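Local coordinates for protein GlcNAc Inducible Gene 2, GIG2 (Candida albicans, PDB 6AKZ) that binds an iron(III) ion and is probably an oxygenase of the DUF1479 (Gig2-like) family, which belongs to the cupin clan, at residues T125-V130 with R177-E182; N104-F109 with F131-Q136; K211-G216 with I285-F290; Q24-S29 with E199-I204. All coordinates share one frame; numbering follows the deposited sequence.

How the contacts relate
The four contacts form two touching pairs on opposite sides of the chain's centre. Contact 1 joins two sheet strands, and contact 2 packs a helix that lies over those strands against the turn that follows one of them; Val130 and Gln136 link the two. Contacts 3 and 4, with centres about 9 Å apart, meet where Trp201 reaches Met286. Contacts 1, 2 and 3 are largely buried, whereas contact 4 is only partly so. Chemistry follows place: the sheet contact combines backbone bonds with one arginine-asparagine bond and packing on both faces, contacts 2 and 3 have no hydrogen bond between their segments, and contact 4 relies on an arginine taking backbone carbonyls.

Contact 1: residues T125-V130 with R177-E182; sequences TSWYNV and RIRIRE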
# COMPACT_ATOMS: atom_id res chain seq x y z
N THR A 125 8.92 -14.42 14.88
CA THR A 125 7.93 -13.53 14.32
C THR A 125 7.45 -13.89 12.90
O THR A 125 6.48 -13.30 12.44
CB THR A 125 8.49 -12.13 14.24
OG1 THR A 125 9.63 -12.18 13.36
CG2 THR A 125 8.93 -11.70 15.60
N SER A 126 8.13 -14.82 12.23
CA SER A 126 7.74 -15.21 10.88
C SER A 126 8.20 -14.21 9.82
O SER A 126 7.80 -14.30 8.66
CB SER A 126 6.23 -15.41 10.79
OG SER A 126 5.80 -16.42 11.68
N TRP A 127 9.04 -13.26 10.22
CA TRP A 127 9.55 -12.24 9.30
C TRP A 127 11.07 -12.36 9.16
O TRP A 127 11.78 -12.47 10.16
CB TRP A 127 9.17 -10.84 9.79
CG TRP A 127 7.70 -10.62 9.89
CD1 TRP A 127 6.90 -10.85 10.98
CD2 TRP A 127 6.83 -10.13 8.86
NE1 TRP A 127 5.60 -10.53 10.69
CE2 TRP A 127 5.53 -10.09 9.39
CE3 TRP A 127 7.03 -9.73 7.53
CZ2 TRP A 127 4.43 -9.66 8.65
CZ3 TRP A 127 5.93 -9.30 6.80
CH2 TRP A 127 4.65 -9.27 7.36
N TYR A 128 11.57 -12.33 7.93
CA TYR A 128 13.02 -12.46 7.70
C TYR A 128 13.54 -11.21 6.97
O TYR A 128 13.05 -10.88 5.88
CB TYR A 128 13.26 -13.70 6.86
CG TYR A 128 12.93 -14.92 7.67
CD1 TYR A 128 11.62 -15.43 7.70
CD2 TYR A 128 13.90 -15.53 8.44
CE1 TYR A 128 11.32 -16.51 8.53
CE2 TYR A 128 13.61 -16.64 9.24
CZ TYR A 128 12.31 -17.14 9.27
OH TYR A 128 12.01 -18.22 10.05
N ASN A 129 14.51 -10.51 7.56
CA ASN A 129 14.97 -9.21 7.08
C ASN A 129 16.05 -9.42 6.03
O ASN A 129 17.22 -9.07 6.25
CB ASN A 129 15.46 -8.34 8.25
CG ASN A 129 14.31 -7.87 9.14
OD1 ASN A 129 13.22 -8.39 9.07
ND2 ASN A 129 14.54 -6.84 9.90
N VAL A 130 15.66 -10.08 4.95
CA VAL A 130 16.46 -10.27 3.79
C VAL A 130 15.78 -9.39 2.72
O VAL A 130 14.55 -9.47 2.46
CB VAL A 130 16.62 -11.74 3.40
CG1 VAL A 130 15.29 -12.45 3.06
CG2 VAL A 130 17.51 -11.86 2.19
N ARG A 177 10.79 -7.33 2.74
CA ARG A 177 11.29 -8.57 3.28
C ARG A 177 10.41 -9.71 2.91
O ARG A 177 9.63 -9.62 1.99
CB ARG A 177 11.49 -8.41 4.74
CG ARG A 177 10.32 -8.03 5.47
CD ARG A 177 10.77 -7.61 6.84
NE ARG A 177 9.60 -7.21 7.62
CZ ARG A 177 9.59 -7.15 8.96
NH1 ARG A 177 10.68 -7.45 9.69
NH2 ARG A 177 8.49 -6.81 9.58
N ILE A 178 10.69 -10.88 3.49
CA ILE A 178 9.92 -12.06 3.26
C ILE A 178 9.25 -12.52 4.58
O ILE A 178 9.65 -12.17 5.67
CB ILE A 178 10.77 -13.14 2.60
CG1 ILE A 178 11.82 -13.70 3.52
CG2 ILE A 178 11.47 -12.59 1.31
CD1 ILE A 178 12.51 -14.95 2.98
N ARG A 179 8.16 -13.27 4.42
CA ARG A 179 7.49 -13.92 5.52
C ARG A 179 7.47 -15.42 5.27
O ARG A 179 7.21 -15.90 4.15
CB ARG A 179 6.09 -13.38 5.70
CG ARG A 179 5.25 -14.32 6.57
CD ARG A 179 3.91 -13.74 6.86
NE ARG A 179 3.01 -13.43 5.71
CZ ARG A 179 2.29 -14.28 4.98
NH1 ARG A 179 2.47 -15.59 5.06
NH2 ARG A 179 1.35 -13.79 4.13
N ILE A 180 7.87 -16.20 6.28
CA ILE A 180 7.72 -17.64 6.20
C ILE A 180 7.07 -18.03 7.52
O ILE A 180 7.76 -18.05 8.55
CB ILE A 180 9.07 -18.38 6.06
CG1 ILE A 180 9.80 -17.91 4.80
CG2 ILE A 180 8.86 -19.89 5.93
CD1 ILE A 180 11.21 -18.45 4.67
N ARG A 181 5.73 -18.20 7.50
CA ARG A 181 4.92 -18.39 8.69
C ARG A 181 4.62 -19.88 8.87
O ARG A 181 4.00 -20.51 8.04
CB ARG A 181 3.64 -17.63 8.63
CG ARG A 181 2.78 -17.71 9.91
CD ARG A 181 1.69 -16.70 9.83
NE ARG A 181 0.75 -16.85 10.93
CZ ARG A 181 -0.40 -16.19 11.03
NH1 ARG A 181 -0.81 -15.35 10.09
NH2 ARG A 181 -1.15 -16.38 12.10
N GLU A 182 5.19 -20.46 9.94
CA GLU A 182 4.90 -21.86 10.28
C GLU A 182 3.47 -22.01 10.86
O GLU A 182 2.99 -21.11 11.56
CB GLU A 182 5.95 -22.43 11.26
CG GLU A 182 7.32 -22.59 10.61
CD GLU A 182 7.36 -23.57 9.47
OE1 GLU A 182 6.72 -24.64 9.54
OE2 GLU A 182 8.01 -23.29 8.43
O HOH W 1 9.68 -19.34 9.89
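Tyr128 and Ile178 make the tight part of this contact, with Tyr128 CB 3.6 Å from Ile178 CG1. Ile178 carries CG1 between its backbone N and carbonyl carbon (chi1 70°), and the same atom reaches Val130 CG1 at 3.7 Å. Beside them the Tyr128 side chain crosses Ile180 at about a right angle, bringing its CE1 to 3.8 Å from Ile180 CB, while Ile180 O sits at the ring edge, in plane. One water joins Tyr128 OH to Ile180 O and donates to the carbonyl; the hydroxyl also bonds to Asn123. Helix 96-112 covers this side through Phe103, Leu106, Phe109 and Cys110.

The framework is an antiparallel pair at the margin of a mixed sheet, 127-128 being an outermost strand, in a protein of the cupin clan. Tyr128 N donates to Ile178 O at 3.0 Å and nearly straight (175°), whereas the return bond from Ile178 N to Tyr128 O is weak. Ser126 O accepts from Ile180 N one step further on.

The other face is the solvent side, where Trp127 and Arg177 are partly exposed and Asn129 is exposed. There the Arg177 guanidinium lies over Trp127, the planes only 21° apart, with Arg177 NH2 3.6 Å above the indole plane and offset toward its rim. Arg179 CB comes over the opposite face of the indole. Arg177 NH1 donates to Asn129 OD1 at 2.8 Å, almost exactly in the guanidinium plane, which would help set the group's rotation. The Trp127 side chain lies about 8 Å from the bound iron.

Contact 2: residues N104-F109 with F131-Q136; sequences NELVEF and FWSKPQ
Leu106 and Pro135 supply the apolar part of this contact, where helix 96-112 rests against the first turn of helix 134-140. The two side chains run antiparallel, one passing beside the other, with Leu106 CG 3.8 Å from Pro135 CG. The proline ring also meets the neighbouring residue of the long helix, since Pro135 CG lies 3.7 Å from Glu105 CB. One corner of the proline ring is thus shared between two consecutive residues, while Leu106 reaches on past it and brings CD2 to 3.3 Å from Ser133 OG.

No hydrogen bond crosses between the segments; the side-chain bonds sit at the start of the shorter helix, where Ser133 and Gln136 form a capping box. Ser133 holds OG between its backbone N and carbonyl carbon (chi1 70°), so placed that OG donates to Gln136 OE1 at 2.6 Å and accepts a weak bond from Gln136 N. Gln136 OE1 takes a second donor, Ser133 N, at 3.1 Å. The remaining end of that amide, NE2, is bonded to Val130 O, which ties the helix start to the loop that follows strand 127-128.

Charge plays a looser part. Glu105 OE2 and Lys134 NZ stand 5.0 Å apart without touching, and Lys134 forms its salt bridge with Glu138 instead.

The polar atoms of the cap are thus satisfied by one another and by Val130 O, and the two helices meet through hydrocarbon together with a methyl set against the serine oxygen. Any attraction between Glu105 and Lys134 would act only at longer range.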
# COMPACT_ATOMS: atom_id res chain seq x y z
N ASN A 104 13.45 -22.38 -1.71
CA ASN A 104 14.56 -23.12 -1.11
C ASN A 104 15.85 -22.31 -1.01
O ASN A 104 16.49 -22.36 0.02
CB ASN A 104 14.80 -24.40 -1.87
CG ASN A 104 13.70 -25.37 -1.70
OD1 ASN A 104 13.11 -25.53 -0.62
ND2 ASN A 104 13.43 -26.09 -2.74
N GLU A 105 16.16 -21.49 -2.03
CA GLU A 105 17.28 -20.55 -1.95
C GLU A 105 17.13 -19.51 -0.87
O GLU A 105 18.12 -19.22 -0.21
CB GLU A 105 17.52 -19.82 -3.27
CG GLU A 105 17.93 -20.77 -4.38
CD GLU A 105 18.08 -20.12 -5.78
OE1 GLU A 105 17.28 -19.23 -6.22
OE2 GLU A 105 18.96 -20.60 -6.51
N LEU A 106 15.91 -18.98 -0.67
CA LEU A 106 15.71 -18.05 0.48
C LEU A 106 15.97 -18.68 1.84
O LEU A 106 16.50 -18.05 2.77
CB LEU A 106 14.31 -17.43 0.48
CG LEU A 106 14.04 -16.48 -0.69
CD1 LEU A 106 12.55 -16.30 -1.00
CD2 LEU A 106 14.67 -15.15 -0.40
N VAL A 107 15.48 -19.91 2.00
CA VAL A 107 15.61 -20.59 3.29
C VAL A 107 17.10 -20.85 3.50
O VAL A 107 17.61 -20.63 4.60
CB VAL A 107 14.84 -21.90 3.28
CG1 VAL A 107 15.17 -22.82 4.45
CG2 VAL A 107 13.35 -21.63 3.26
N GLU A 108 17.77 -21.38 2.48
CA GLU A 108 19.25 -21.54 2.58
C GLU A 108 19.99 -20.27 2.98
O GLU A 108 20.96 -20.30 3.77
CB GLU A 108 19.81 -22.07 1.30
CG GLU A 108 21.34 -22.19 1.28
CD GLU A 108 21.84 -22.86 0.02
OE1 GLU A 108 21.19 -23.88 -0.37
OE2 GLU A 108 22.87 -22.37 -0.56
N PHE A 109 19.63 -19.16 2.32
CA PHE A 109 20.24 -17.91 2.65
C PHE A 109 19.97 -17.61 4.10
O PHE A 109 20.87 -17.25 4.81
CB PHE A 109 19.65 -16.75 1.77
CG PHE A 109 20.31 -15.41 2.03
CD1 PHE A 109 19.95 -14.63 3.12
CD2 PHE A 109 21.31 -14.95 1.17
CE1 PHE A 109 20.54 -13.42 3.33
CE2 PHE A 109 21.92 -13.73 1.41
CZ PHE A 109 21.54 -12.98 2.51
N PHE A 131 16.57 -8.55 2.08
CA PHE A 131 16.06 -7.59 1.09
C PHE A 131 16.56 -7.77 -0.34
O PHE A 131 15.75 -7.58 -1.29
CB PHE A 131 16.37 -6.19 1.60
CG PHE A 131 15.74 -5.91 2.93
CD1 PHE A 131 14.40 -5.57 3.03
CD2 PHE A 131 16.47 -6.09 4.13
CE1 PHE A 131 13.84 -5.27 4.26
CE2 PHE A 131 15.90 -5.83 5.37
CZ PHE A 131 14.57 -5.42 5.44
N TRP A 132 17.86 -8.12 -0.54
CA TRP A 132 18.52 -8.08 -1.84
C TRP A 132 19.01 -9.44 -2.38
O TRP A 132 19.86 -9.51 -3.28
CB TRP A 132 19.68 -7.01 -1.84
CG TRP A 132 19.34 -5.64 -1.26
CD1 TRP A 132 19.90 -5.03 -0.17
CD2 TRP A 132 18.28 -4.77 -1.68
NE1 TRP A 132 19.28 -3.82 0.12
CE2 TRP A 132 18.27 -3.64 -0.80
CE3 TRP A 132 17.36 -4.81 -2.72
CZ2 TRP A 132 17.39 -2.59 -0.94
CZ3 TRP A 132 16.43 -3.73 -2.84
CH2 TRP A 132 16.48 -2.65 -1.98
N SER A 133 18.48 -10.53 -1.82
CA SER A 133 18.92 -11.86 -2.23
C SER A 133 18.66 -12.11 -3.70
O SER A 133 17.77 -11.47 -4.32
CB SER A 133 18.18 -12.93 -1.37
OG SER A 133 16.80 -13.02 -1.69
N LYS A 134 19.37 -13.08 -4.29
CA LYS A 134 19.15 -13.41 -5.66
C LYS A 134 17.67 -13.78 -5.98
O LYS A 134 17.13 -13.36 -7.03
CB LYS A 134 20.07 -14.56 -6.09
CG LYS A 134 19.91 -14.96 -7.57
CD LYS A 134 20.53 -16.35 -7.78
CE LYS A 134 21.20 -16.50 -9.13
NZ LYS A 134 20.50 -17.44 -10.06
N PRO A 135 17.02 -14.61 -5.11
CA PRO A 135 15.64 -14.91 -5.49
C PRO A 135 14.74 -13.66 -5.52
O PRO A 135 13.81 -13.60 -6.37
CB PRO A 135 15.17 -15.94 -4.46
CG PRO A 135 16.40 -16.29 -3.62
CD PRO A 135 17.51 -15.43 -3.99
N GLN A 136 14.94 -12.75 -4.58
CA GLN A 136 14.26 -11.48 -4.59
C GLN A 136 14.48 -10.63 -5.84
O GLN A 136 13.50 -10.17 -6.50
CB GLN A 136 14.53 -10.69 -3.33
CG GLN A 136 13.83 -11.27 -2.12
CD GLN A 136 14.44 -10.72 -0.87
OE1 GLN A 136 15.66 -10.91 -0.60
NE2 GLN A 136 13.59 -10.06 -0.06

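Contact 3: residues K211-G216 with I285-F290; sequences KSIFEG and IMLRPF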
# COMPACT_ATOMS: atom_id res chain seq x y z
N LYS A 211 -11.06 15.06 -0.73
CA LYS A 211 -11.94 16.21 -0.82
C LYS A 211 -13.41 15.87 -1.08
O LYS A 211 -14.27 16.41 -0.44
CB LYS A 211 -11.45 17.11 -1.94
CG LYS A 211 -12.17 18.46 -2.01
CD LYS A 211 -11.22 19.45 -2.69
CE LYS A 211 -11.67 20.89 -2.55
NZ LYS A 211 -12.83 21.10 -3.48
N SER A 212 -13.69 14.97 -2.02
CA SER A 212 -15.07 14.58 -2.39
C SER A 212 -15.82 14.04 -1.18
O SER A 212 -16.98 14.35 -1.00
CB SER A 212 -15.08 13.52 -3.50
OG SER A 212 -14.75 14.08 -4.76
N ILE A 213 -15.12 13.32 -0.31
CA ILE A 213 -15.74 12.82 0.90
C ILE A 213 -16.05 13.97 1.88
O ILE A 213 -17.13 14.03 2.45
CB ILE A 213 -14.83 11.78 1.52
CG1 ILE A 213 -14.64 10.59 0.56
CG2 ILE A 213 -15.30 11.39 2.91
CD1 ILE A 213 -13.61 9.60 1.07
N PHE A 214 -15.10 14.86 2.08
CA PHE A 214 -15.29 15.97 3.00
C PHE A 214 -16.29 17.01 2.52
O PHE A 214 -16.69 17.91 3.29
CB PHE A 214 -13.97 16.63 3.23
CG PHE A 214 -12.99 15.76 3.98
CD1 PHE A 214 -13.36 15.05 5.08
CD2 PHE A 214 -11.67 15.66 3.53
CE1 PHE A 214 -12.40 14.30 5.80
CE2 PHE A 214 -10.75 14.93 4.21
CZ PHE A 214 -11.08 14.25 5.36
N GLU A 215 -16.68 16.92 1.26
CA GLU A 215 -17.71 17.83 0.73
C GLU A 215 -19.11 17.25 0.68
O GLU A 215 -20.01 17.94 0.26
CB GLU A 215 -17.34 18.23 -0.68
CG GLU A 215 -16.17 19.18 -0.70
CD GLU A 215 -15.81 19.60 -2.11
OE1 GLU A 215 -16.13 18.84 -3.05
OE2 GLU A 215 -15.16 20.66 -2.24
N GLY A 216 -19.26 15.97 1.05
CA GLY A 216 -20.52 15.32 1.10
C GLY A 216 -20.86 14.55 -0.13
O GLY A 216 -22.00 14.20 -0.32
N ILE A 285 -14.04 5.64 6.96
CA ILE A 285 -12.83 5.91 7.74
C ILE A 285 -12.64 7.41 7.81
O ILE A 285 -12.42 7.91 8.93
CB ILE A 285 -11.60 5.21 7.17
CG1 ILE A 285 -11.74 3.70 7.49
CG2 ILE A 285 -10.28 5.67 7.77
CD1 ILE A 285 -10.94 2.75 6.65
N MET A 286 -12.64 8.08 6.67
CA MET A 286 -12.35 9.53 6.66
C MET A 286 -13.34 10.34 7.45
O MET A 286 -12.97 11.35 8.00
CB MET A 286 -12.20 10.10 5.26
CG MET A 286 -11.01 9.49 4.51
SD MET A 286 -9.40 9.37 5.37
CE MET A 286 -9.07 11.09 5.75
N LEU A 287 -14.60 9.96 7.39
CA LEU A 287 -15.63 10.64 8.17
C LEU A 287 -15.80 10.19 9.59
O LEU A 287 -16.44 10.90 10.39
CB LEU A 287 -16.98 10.55 7.46
CG LEU A 287 -17.09 11.22 6.09
CD1 LEU A 287 -18.43 11.02 5.45
CD2 LEU A 287 -16.82 12.69 6.16
N ARG A 288 -15.25 9.05 9.96
CA ARG A 288 -15.41 8.55 11.33
C ARG A 288 -15.02 9.52 12.50
O ARG A 288 -15.74 9.53 13.51
CB ARG A 288 -14.78 7.20 11.51
CG ARG A 288 -15.16 6.48 12.80
CD ARG A 288 -16.61 6.16 12.94
NE ARG A 288 -16.82 5.29 14.13
CZ ARG A 288 -17.99 4.99 14.67
NH1 ARG A 288 -19.09 5.51 14.17
NH2 ARG A 288 -18.03 4.13 15.70
N PRO A 289 -13.94 10.33 12.37
CA PRO A 289 -13.64 11.32 13.42
C PRO A 289 -14.73 12.32 13.63
O PRO A 289 -14.81 12.84 14.74
CB PRO A 289 -12.32 11.96 12.97
CG PRO A 289 -11.71 10.93 12.03
CD PRO A 289 -12.90 10.34 11.32
N PHE A 290 -15.57 12.56 12.63
CA PHE A 290 -16.68 13.46 12.72
C PHE A 290 -17.99 12.78 13.18
O PHE A 290 -18.97 13.49 13.56
CB PHE A 290 -16.96 14.12 11.38
CG PHE A 290 -15.75 14.84 10.82
CD1 PHE A 290 -14.79 14.18 10.04
CD2 PHE A 290 -15.55 16.16 11.10
CE1 PHE A 290 -13.68 14.84 9.58
CE2 PHE A 290 -14.44 16.82 10.62
CZ PHE A 290 -13.51 16.17 9.83
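Met286 is bent at chi2 (-47°) and again at chi3 (-60°), and this second bend swings CE to 3.8 Å from Phe214 CZ. Ile213 points CG2 anti to its backbone N, with CG1 anti to the carbonyl carbon (chi1 -62°), which lays CG2 3.7 Å from Leu287 CG and 3.8 Å from Leu287 CD2. That methyl also meets Met286 CB, at 4.1 Å, so it touches two consecutive residues of the facing helix.

The Phe214 ring presents an edge to the other backbone: Met286 O lies near the ring plane, 3.7 Å from Phe214 CE1. The same corner of the ring reaches Phe290, whose side chain crosses it at about a right angle, CE1 to CE1 4.0 Å. All the cross-segment contacts are van der Waals in character, and all five residues that touch are buried.

Leu287 also packs on Val35, Ser38 and Trp39 of helix 32-56. Phe214 and Phe290 both touch Leu26 of helix 18-26, and Phe214 also meets Trp201 of helix 199-202.

Contact 4: residues Q24-S29 with E199-I204; sequences QRLIKS and ERWEDI
Arg25 NH2 donates to Trp201 O at 2.9 Å, and its sister nitrogen NH1 reaches the next carbonyl, Glu202 O, at 3.2 Å. One guanidinium thus spans two consecutive carbonyls at the C-terminal end of the short helix 199-202, an arrangement that joins the N-terminal helix 18-26 to a part of this cupin-clan protein some 170 residues further along the chain. NH2 meets Trp201 O nearly along the C=O axis (162°), whereas NH1 comes to Glu202 O from above the carbonyl plane, 44° out of it. Both bonds are bent at the hydrogen, and both carbonyls lie somewhat out of the guanidinium plane. A cation at a helix C-terminus would probably be favoured by the partial negative charge there.

The Arg25 chain bends at chi3 (81°), which turns NE off the line of the preceding carbons. Across the resulting flat group lies Ile204, its CD1 3.4 Å above the guanidinium plane and over its centre, so the charged group has hydrocarbon on one face and carbonyls near its edge. The Glu202 carboxylate, held by Tyr237 and in a salt bridge with Arg18, stays apart from it.

Towards the metal, Arg200 NH2, in a salt bridge with Asp352, also donates to the backbone O of the iron ligand Asp194. Leu26 sits beside the arginine bonds: its CD2 lies 3.6 Å from Trp201 O, and the apolar touch is made by CD1, at the edge of the indole, in plane, 3.8 Å from Trp201 CD1.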
# COMPACT_ATOMS: atom_id res chain seq x y z
N GLN A 24 -11.87 21.54 11.53
CA GLN A 24 -12.50 22.70 10.91
C GLN A 24 -11.87 23.11 9.60
O GLN A 24 -12.58 23.68 8.78
CB GLN A 24 -12.67 23.86 11.88
CG GLN A 24 -13.76 23.55 12.91
CD GLN A 24 -13.44 24.04 14.29
OE1 GLN A 24 -12.49 24.81 14.50
NE2 GLN A 24 -14.22 23.59 15.26
N ARG A 25 -10.61 22.75 9.38
CA ARG A 25 -10.00 22.85 8.03
C ARG A 25 -10.63 21.93 7.00
O ARG A 25 -10.86 22.31 5.86
CB ARG A 25 -8.49 22.58 8.07
CG ARG A 25 -7.72 23.12 6.87
CD ARG A 25 -6.29 22.61 6.89
NE ARG A 25 -6.32 21.27 6.36
CZ ARG A 25 -5.66 20.20 6.82
NH1 ARG A 25 -4.87 20.26 7.87
NH2 ARG A 25 -5.82 19.03 6.19
N LEU A 26 -10.91 20.70 7.41
CA LEU A 26 -11.39 19.65 6.49
C LEU A 26 -12.84 19.78 5.97
O LEU A 26 -13.12 19.58 4.83
CB LEU A 26 -11.19 18.30 7.18
CG LEU A 26 -9.73 17.90 7.44
CD1 LEU A 26 -9.63 16.67 8.31
CD2 LEU A 26 -8.97 17.66 6.12
N ILE A 27 -13.75 20.20 6.82
CA ILE A 27 -15.12 20.30 6.44
C ILE A 27 -15.53 21.77 6.61
O ILE A 27 -15.40 22.29 7.71
CB ILE A 27 -15.98 19.35 7.30
CG1 ILE A 27 -15.45 17.89 7.07
CG2 ILE A 27 -17.45 19.46 6.92
CD1 ILE A 27 -16.43 16.78 7.42
N LYS A 28 -15.96 22.38 5.51
CA LYS A 28 -16.42 23.79 5.47
C LYS A 28 -17.82 23.88 6.07
O LYS A 28 -18.67 23.06 5.73
CB LYS A 28 -16.54 24.24 4.00
CG LYS A 28 -15.25 24.25 3.17
CD LYS A 28 -14.14 25.06 3.80
CE LYS A 28 -12.82 24.95 3.03
NZ LYS A 28 -11.73 24.30 3.81
N SER A 29 -18.11 24.92 6.89
CA SER A 29 -19.44 25.07 7.54
C SER A 29 -20.62 24.91 6.64
O SER A 29 -21.63 24.29 7.00
CB SER A 29 -19.55 26.45 8.20
OG SER A 29 -18.95 26.33 9.46
N GLU A 199 -1.86 11.22 8.93
CA GLU A 199 -1.61 12.02 7.72
C GLU A 199 -2.76 12.27 6.74
O GLU A 199 -2.85 13.35 6.16
CB GLU A 199 -0.41 11.44 6.96
CG GLU A 199 0.94 11.89 7.50
CD GLU A 199 1.27 11.27 8.84
OE1 GLU A 199 0.47 10.45 9.33
OE2 GLU A 199 2.33 11.60 9.41
N ARG A 200 -3.62 11.28 6.54
CA ARG A 200 -4.72 11.40 5.59
C ARG A 200 -5.59 12.61 5.91
O ARG A 200 -6.13 13.16 5.06
CB ARG A 200 -5.57 10.15 5.54
CG ARG A 200 -4.85 8.93 4.99
CD ARG A 200 -5.76 7.73 4.82
NE ARG A 200 -5.19 6.56 4.19
CZ ARG A 200 -4.30 5.75 4.72
NH1 ARG A 200 -3.82 5.94 5.91
NH2 ARG A 200 -3.88 4.71 4.04
N TRP A 201 -5.72 12.90 7.18
CA TRP A 201 -6.38 14.06 7.69
C TRP A 201 -5.49 15.27 7.89
O TRP A 201 -5.86 16.37 7.43
CB TRP A 201 -7.03 13.73 9.00
CG TRP A 201 -8.12 12.70 8.98
CD1 TRP A 201 -9.43 12.89 8.66
CD2 TRP A 201 -7.99 11.34 9.31
NE1 TRP A 201 -10.12 11.72 8.81
CE2 TRP A 201 -9.25 10.77 9.24
CE3 TRP A 201 -6.92 10.57 9.76
CZ2 TRP A 201 -9.47 9.42 9.53
CZ3 TRP A 201 -7.15 9.27 10.09
CH2 TRP A 201 -8.38 8.71 9.96
N GLU A 202 -4.33 15.09 8.47
CA GLU A 202 -3.48 16.19 8.84
C GLU A 202 -2.70 16.85 7.73
O GLU A 202 -2.53 18.06 7.77
CB GLU A 202 -2.47 15.76 9.89
CG GLU A 202 -1.85 16.96 10.62
CD GLU A 202 -0.83 16.60 11.66
OE1 GLU A 202 -0.55 15.39 11.90
OE2 GLU A 202 -0.30 17.59 12.25
N ASP A 203 -2.12 16.07 6.82
CA ASP A 203 -1.37 16.68 5.73
C ASP A 203 -2.28 17.39 4.75
O ASP A 203 -3.41 16.93 4.44
CB ASP A 203 -0.52 15.60 5.04
CG ASP A 203 0.30 16.17 3.87
OD1 ASP A 203 1.12 17.13 4.12
OD2 ASP A 203 0.13 15.70 2.71
N ILE A 204 -1.84 18.55 4.24
CA ILE A 204 -2.63 19.27 3.27
C ILE A 204 -2.94 18.52 1.97
O ILE A 204 -4.09 18.40 1.58
CB ILE A 204 -2.00 20.63 2.89
CG1 ILE A 204 -1.90 21.55 4.12
CG2 ILE A 204 -2.80 21.31 1.77
CD1 ILE A 204 -3.17 21.77 4.87